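Local coordinates for putative extracellular solute-binding protein (Bordetella bronchiseptica, PDB 4P56) that binds mandelate as a periplasmic solute-binding protein and probably hands it to a TRAP transporter, at residues Ala226-Gly231 with Ala280-Leu285; Pro210-Val215 with Arg272-His277. All blocks are in the same frame, centred on the assembly; numbering follows the deposited sequence.

Contact 1: residues Ala226-Gly231 with Ala280-Leu285; sequences ATEFPG and AARKVL
The guanidinium of Arg282 presents its edge to the carboxylate of Glu228, the two planes only 19° apart. The carboxylate carbon of Glu228 lies in the guanidinium plane, so neither group covers a face of the other. Arg282 grips end-on with two nitrogens, a bidentate salt bridge. NH2 of Arg282 donates to OE1 of Glu228 at 3.0 Å along a nearly straight line (174°). NH1 of Arg282 donates to OE2 of Glu228 at 2.9 Å, a little more bent. Both oxygens are met on their syn sides, from somewhat outside the carboxylate plane. The pair of hydrogen bonds fixes how the two flat groups are turned.

The side chains come from opposite directions. Glu228 runs out extended beyond CG (chi2 -176°), while Arg282 bends at chi2 and chi3 to bring its guanidinium round to the acid. NE of Arg282 has its own salt bridge to Glu286, so two acids share its charge. Beside the salt bridge, CB of Ala226 and CD2 of Leu285 make a loose apolar contact at 4.3 Å.

This ties the last turn of helix 263-285 to strand 225-228. That strand lies between strands 149-153 and 291-294 in a mixed sheet. Leu292 touches Ala226, Glu228 and Arg282; Phe152 touches Ala226 and Leu285.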
loop_
_atom_site.group_PDB
_atom_site.type_symbol
_atom_site.label_atom_id
_atom_site.label_comp_id
_atom_site.label_asym_id
_atom_site.label_seq_id
_atom_site.Cartn_x
_atom_site.Cartn_y
_atom_site.Cartn_z
ATOM N N ALA A 226 -6.440 -13.864 -13.750
ATOM C CA ALA A 226 -6.540 -12.576 -13.069
ATOM C C ALA A 226 -7.909 -11.972 -13.324
ATOM O O ALA A 226 -8.379 -11.962 -14.474
ATOM C CB ALA A 226 -5.454 -11.608 -13.578
ATOM N N THR A 227 -8.515 -11.419 -12.276
ATOM C CA THR A 227 -9.774 -10.682 -12.410
ATOM C C THR A 227 -9.587 -9.282 -11.894
ATOM O O THR A 227 -9.184 -9.077 -10.760
ATOM C CB THR A 227 -10.924 -11.370 -11.664
ATOM O OG1 THR A 227 -11.107 -12.674 -12.241
ATOM C CG2 THR A 227 -12.228 -10.549 -11.803
ATOM N N GLU A 228 -9.837 -8.321 -12.765
ATOM C CA GLU A 228 -9.679 -6.922 -12.431
ATOM C C GLU A 228 -11.040 -6.344 -12.142
ATOM O O GLU A 228 -12.046 -6.818 -12.655
ATOM C CB GLU A 228 -9.051 -6.162 -13.588
ATOM C CG GLU A 228 -7.648 -6.606 -13.945
ATOM C CD GLU A 228 -7.089 -5.729 -15.025
ATOM O OE1 GLU A 228 -7.264 -6.077 -16.204
ATOM O OE2 GLU A 228 -6.533 -4.648 -14.703
ATOM N N PHE A 229 -11.046 -5.297 -11.326
ATOM C CA PHE A 229 -12.265 -4.662 -10.869
ATOM C C PHE A 229 -12.113 -3.157 -11.051
ATOM O O PHE A 229 -11.058 -2.602 -10.741
ATOM C CB PHE A 229 -12.427 -4.930 -9.378
ATOM C CG PHE A 229 -12.778 -6.351 -9.037
ATOM C CD1 PHE A 229 -11.795 -7.318 -8.942
ATOM C CD2 PHE A 229 -14.094 -6.708 -8.796
ATOM C CE1 PHE A 229 -12.114 -8.608 -8.621
ATOM C CE2 PHE A 229 -14.414 -7.994 -8.484
ATOM C CZ PHE A 229 -13.414 -8.949 -8.383
ATOM N N PRO A 230 -13.169 -2.486 -11.507
ATOM C CA PRO A 230 -13.095 -1.038 -11.648
ATOM C C PRO A 230 -12.816 -0.363 -10.321
ATOM O O PRO A 230 -13.524 -0.585 -9.339
ATOM C CB PRO A 230 -14.483 -0.663 -12.179
ATOM C CG PRO A 230 -14.924 -1.887 -12.929
ATOM C CD PRO A 230 -14.413 -3.031 -12.079
ATOM N N GLY A 231 -11.773 0.462 -10.313
ATOM C CA GLY A 231 -11.364 1.181 -9.122
ATOM C C GLY A 231 -10.687 0.288 -8.109
ATOM O O GLY A 231 -10.431 0.714 -6.972
ATOM N N ALA A 280 3.530 -0.928 -17.008
ATOM C CA ALA A 280 4.505 -1.835 -17.646
ATOM C C ALA A 280 4.059 -3.299 -17.563
ATOM O O ALA A 280 4.269 -4.094 -18.495
ATOM C CB ALA A 280 5.886 -1.666 -16.987
ATOM N N ALA A 281 3.441 -3.652 -16.445
ATOM C CA ALA A 281 3.035 -5.038 -16.190
ATOM C C ALA A 281 1.889 -5.503 -17.070
ATOM O O ALA A 281 1.634 -6.697 -17.167
ATOM C CB ALA A 281 2.646 -5.208 -14.733
ATOM N N ARG A 282 1.174 -4.568 -17.680
ATOM C CA ARG A 282 0.092 -4.932 -18.560
ATOM C C ARG A 282 0.585 -5.723 -19.775
ATOM O O ARG A 282 -0.161 -6.504 -20.330
ATOM C CB ARG A 282 -0.695 -3.707 -18.996
ATOM C CG ARG A 282 -1.404 -3.016 -17.836
ATOM C CD ARG A 282 -2.699 -2.356 -18.295
ATOM N NE ARG A 282 -3.732 -3.334 -18.647
ATOM C CZ ARG A 282 -4.508 -3.967 -17.763
ATOM N NH1 ARG A 282 -4.356 -3.761 -16.468
ATOM N NH2 ARG A 282 -5.432 -4.830 -18.183
ATOM N N LYS A 283 1.833 -5.566 -20.182
ATOM C CA LYS A 283 2.283 -6.377 -21.317
ATOM C C LYS A 283 2.163 -7.853 -20.935
ATOM O O LYS A 283 1.827 -8.694 -21.769
ATOM C CB LYS A 283 3.711 -6.061 -21.739
ATOM C CG LYS A 283 4.146 -6.850 -22.986
ATOM C CD LYS A 283 3.129 -6.727 -24.134
ATOM C CE LYS A 283 3.715 -7.134 -25.507
ATOM N NZ LYS A 283 4.053 -8.585 -25.617
ATOM N N VAL A 284 2.434 -8.174 -19.673
ATOM C CA VAL A 284 2.262 -9.542 -19.213
ATOM C C VAL A 284 0.784 -9.878 -18.990
ATOM O O VAL A 284 0.324 -10.942 -19.406
ATOM C CB VAL A 284 3.024 -9.803 -17.888
ATOM C CG1 VAL A 284 2.700 -11.195 -17.346
ATOM C CG2 VAL A 284 4.508 -9.664 -18.105
ATOM N N LEU A 285 0.044 -8.996 -18.315
ATOM C CA LEU A 285 -1.385 -9.240 -18.086
ATOM C C LEU A 285 -2.147 -9.497 -19.372
ATOM O O LEU A 285 -3.028 -10.362 -19.407
ATOM C CB LEU A 285 -2.066 -8.049 -17.395
ATOM C CG LEU A 285 -1.895 -7.861 -15.903
ATOM C CD1 LEU A 285 -2.703 -6.630 -15.423
ATOM C CD2 LEU A 285 -2.317 -9.102 -15.161
#

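Contact 2: residues Pro210-Val215 with Arg272-His277; sequences PAESLV and RAWDTH. With RMN ((R)-mandelic acid), chain D.
Trp274 and His277, on one side of helix 263-285, meet the first residues of 210-215 beside the mandelate pocket of this family 7 (TRAP-type) solute-binding protein. The two segments join a wall of that pocket to the helix behind it.

Within the helix, the carbonyl O of Arg272 accepts from both N and OG1 of Thr276, which reach it from opposite faces of its plane. Trp274 is the first residue to touch. CZ3 of Trp274 reaches OE1 of Glu212 at 3.5 Å, with that oxygen near the ring plane at the edge. The carboxylate is turned 69° from the indole. CZ3 of Trp274 also packs on CG of Pro210 at 4.3 Å. Next to it the indole edge, at CH2 of Trp274, faces C4 of (R)-mandelic acid, 3.6 Å away.

His277 closes the series. CB of His277 packs on CB of Glu212 at 3.6 Å, but the imidazole leads off, and its NE2 hydrogen-bonds Asp44. A water that donates to O of Glu212 makes a weak bond to ND1 of His277.

Glu212 is folded back, chi1 72° and chi2 79°, which brings its carboxylate beside Trp274. OE2 of Glu212 hydrogen-bonds Ser216, and OE1 hydrogen-bonds His39 of the pocket. OE1 of Glu212 also accepts from OG of Ser213 at 2.7 Å, the hydroxyl coming from above the carboxylate plane.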
loop_
_atom_site.group_PDB
_atom_site.type_symbol
_atom_site.label_atom_id
_atom_site.label_comp_id
_atom_site.label_asym_id
_atom_site.label_seq_id
_atom_site.Cartn_x
_atom_site.Cartn_y
_atom_site.Cartn_z
ATOM N N PRO A 210 -1.451 -5.675 -6.555
ATOM C CA PRO A 210 -1.621 -4.795 -7.707
ATOM C C PRO A 210 -0.880 -5.389 -8.906
ATOM O O PRO A 210 -0.147 -6.364 -8.751
ATOM C CB PRO A 210 -0.964 -3.499 -7.258
ATOM C CG PRO A 210 0.173 -3.973 -6.395
ATOM C CD PRO A 210 -0.349 -5.218 -5.686
ATOM N N ALA A 211 -1.112 -4.847 -10.089
ATOM C CA ALA A 211 -0.565 -5.430 -11.300
ATOM C C ALA A 211 0.958 -5.630 -11.270
ATOM O O ALA A 211 1.449 -6.647 -11.695
ATOM C CB ALA A 211 -0.941 -4.589 -12.471
ATOM N N GLU A 212 1.701 -4.634 -10.796
ATOM C CA GLU A 212 3.158 -4.649 -10.913
ATOM C C GLU A 212 3.772 -5.854 -10.199
ATOM O O GLU A 212 4.798 -6.394 -10.621
ATOM C CB GLU A 212 3.770 -3.335 -10.375
ATOM C CG GLU A 212 3.742 -3.157 -8.840
ATOM C CD GLU A 212 4.872 -3.954 -8.133
ATOM O OE1 GLU A 212 4.674 -4.359 -6.971
ATOM O OE2 GLU A 212 5.910 -4.203 -8.764
ATOM N N SER A 213 3.103 -6.276 -9.136
ATOM C CA SER A 213 3.604 -7.290 -8.248
ATOM C C SER A 213 3.640 -8.652 -8.926
ATOM O O SER A 213 4.514 -9.452 -8.625
ATOM C CB SER A 213 2.717 -7.355 -7.002
ATOM O OG SER A 213 2.628 -6.071 -6.387
ATOM N N LEU A 214 2.720 -8.889 -9.856
ATOM C CA LEU A 214 2.761 -10.103 -10.668
ATOM C C LEU A 214 4.160 -10.306 -11.242
ATOM O O LEU A 214 4.668 -11.431 -11.334
ATOM C CB LEU A 214 1.736 -9.997 -11.807
ATOM C CG LEU A 214 1.717 -11.136 -12.818
ATOM C CD1 LEU A 214 1.052 -12.351 -12.209
ATOM C CD2 LEU A 214 0.997 -10.719 -14.106
ATOM N N VAL A 215 4.776 -9.203 -11.659
ATOM C CA VAL A 215 6.050 -9.281 -12.351
ATOM C C VAL A 215 7.208 -9.138 -11.372
ATOM O O VAL A 215 8.188 -9.891 -11.455
ATOM C CB VAL A 215 6.153 -8.211 -13.456
ATOM C CG1 VAL A 215 7.497 -8.265 -14.149
ATOM C CG2 VAL A 215 5.063 -8.411 -14.452
ATOM N N ARG A 272 3.321 7.795 -8.445
ATOM C CA ARG A 272 3.722 7.786 -9.856
ATOM C C ARG A 272 4.595 6.573 -10.201
ATOM O O ARG A 272 4.489 6.006 -11.303
ATOM C CB ARG A 272 4.354 9.129 -10.274
ATOM C CG ARG A 272 3.270 10.256 -10.319
ATOM C CD ARG A 272 3.760 11.608 -10.885
ATOM N NE ARG A 272 2.598 12.462 -11.099
ATOM C CZ ARG A 272 1.902 12.547 -12.230
ATOM N NH1 ARG A 272 2.286 11.903 -13.333
ATOM N NH2 ARG A 272 0.839 13.341 -12.273
ATOM N N ALA A 273 5.423 6.157 -9.252
ATOM C CA ALA A 273 6.253 4.981 -9.435
ATOM C C ALA A 273 5.391 3.731 -9.552
ATOM O O ALA A 273 5.598 2.942 -10.458
ATOM C CB ALA A 273 7.234 4.842 -8.280
ATOM N N TRP A 274 4.452 3.548 -8.622
ATOM C CA TRP A 274 3.551 2.410 -8.656
ATOM C C TRP A 274 2.783 2.329 -9.948
ATOM O O TRP A 274 2.645 1.243 -10.504
ATOM C CB TRP A 274 2.509 2.501 -7.550
ATOM C CG TRP A 274 2.964 2.160 -6.180
ATOM C CD1 TRP A 274 3.173 3.036 -5.150
ATOM C CD2 TRP A 274 3.214 0.857 -5.654
ATOM N NE1 TRP A 274 3.561 2.357 -4.015
ATOM C CE2 TRP A 274 3.586 1.016 -4.294
ATOM C CE3 TRP A 274 3.191 -0.431 -6.204
ATOM C CZ2 TRP A 274 3.917 -0.053 -3.480
ATOM C CZ3 TRP A 274 3.529 -1.491 -5.394
ATOM C CH2 TRP A 274 3.880 -1.303 -4.045
ATOM N N ASP A 275 2.208 3.460 -10.371
ATOM C CA ASP A 275 1.429 3.535 -11.611
ATOM C C ASP A 275 2.254 3.213 -12.853
ATOM O O ASP A 275 1.759 2.582 -13.809
ATOM C CB ASP A 275 0.801 4.932 -11.798
ATOM C CG ASP A 275 -0.416 5.158 -10.903
ATOM O OD1 ASP A 275 -1.099 4.157 -10.596
ATOM O OD2 ASP A 275 -0.714 6.335 -10.551
ATOM N N THR A 276 3.507 3.629 -12.856
ATOM C CA THR A 276 4.373 3.360 -13.995
ATOM C C THR A 276 4.653 1.862 -14.066
ATOM O O THR A 276 4.586 1.242 -15.126
ATOM C CB THR A 276 5.665 4.196 -13.903
ATOM O OG1 THR A 276 5.322 5.601 -13.922
ATOM C CG2 THR A 276 6.607 3.897 -15.036
ATOM N N HIS A 277 4.917 1.259 -12.922
ATOM C CA HIS A 277 5.154 -0.180 -12.924
ATOM C C HIS A 277 3.926 -0.995 -13.235
ATOM O O HIS A 277 4.017 -1.995 -13.942
ATOM C CB HIS A 277 5.777 -0.617 -11.609
ATOM C CG HIS A 277 7.227 -0.292 -11.546
ATOM N ND1 HIS A 277 8.201 -1.256 -11.430
ATOM C CD2 HIS A 277 7.874 0.895 -11.624
ATOM C CE1 HIS A 277 9.384 -0.680 -11.410
ATOM N NE2 HIS A 277 9.213 0.625 -11.535
HETATM C C1 RMN D . 2.299 -4.910 -0.829
HETATM C C2 RMN D . 3.602 -4.625 -0.449
HETATM C C3 RMN D . 4.591 -4.447 -1.399
HETATM C C4 RMN D . 4.300 -4.591 -2.745
HETATM C C5 RMN D . 2.997 -4.888 -3.133
HETATM C C6 RMN D . 2.009 -5.042 -2.173
HETATM C C7 RMN D . 1.231 -5.121 0.209
HETATM C C10 RMN D . 0.923 -6.586 0.288
HETATM O O8 RMN D . 0.041 -4.508 -0.113
HETATM O O11 RMN D . 0.029 -7.131 -0.446
HETATM O O12 RMN D . 1.611 -7.315 1.065
HETATM O O HOH W 1 6.996 -4.404 -11.786
#

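In the fold
Both contacts use helix 263-285, and their centres are 10 Å apart. Contact 2 takes its middle and contact 1 its end. The segments alternate along the chain: 210-215, 226-231, 272-277, 280-285. The two contacts touch directly. Leu214 CD2 lies 3.8 Å from Leu285 CD2, and Ala281 CB lies 3.6 Å from Ala211 O. Contact 2 reaches the ligand through Ser213 and Trp274, whereas the side chain of Leu285 in contact 1 is about 14 Å from it. Tyr94, Arg170 and Asp236 make hydrogen bonds to the mandelate. One helix thus runs from the pocket wall to the mixed sheet.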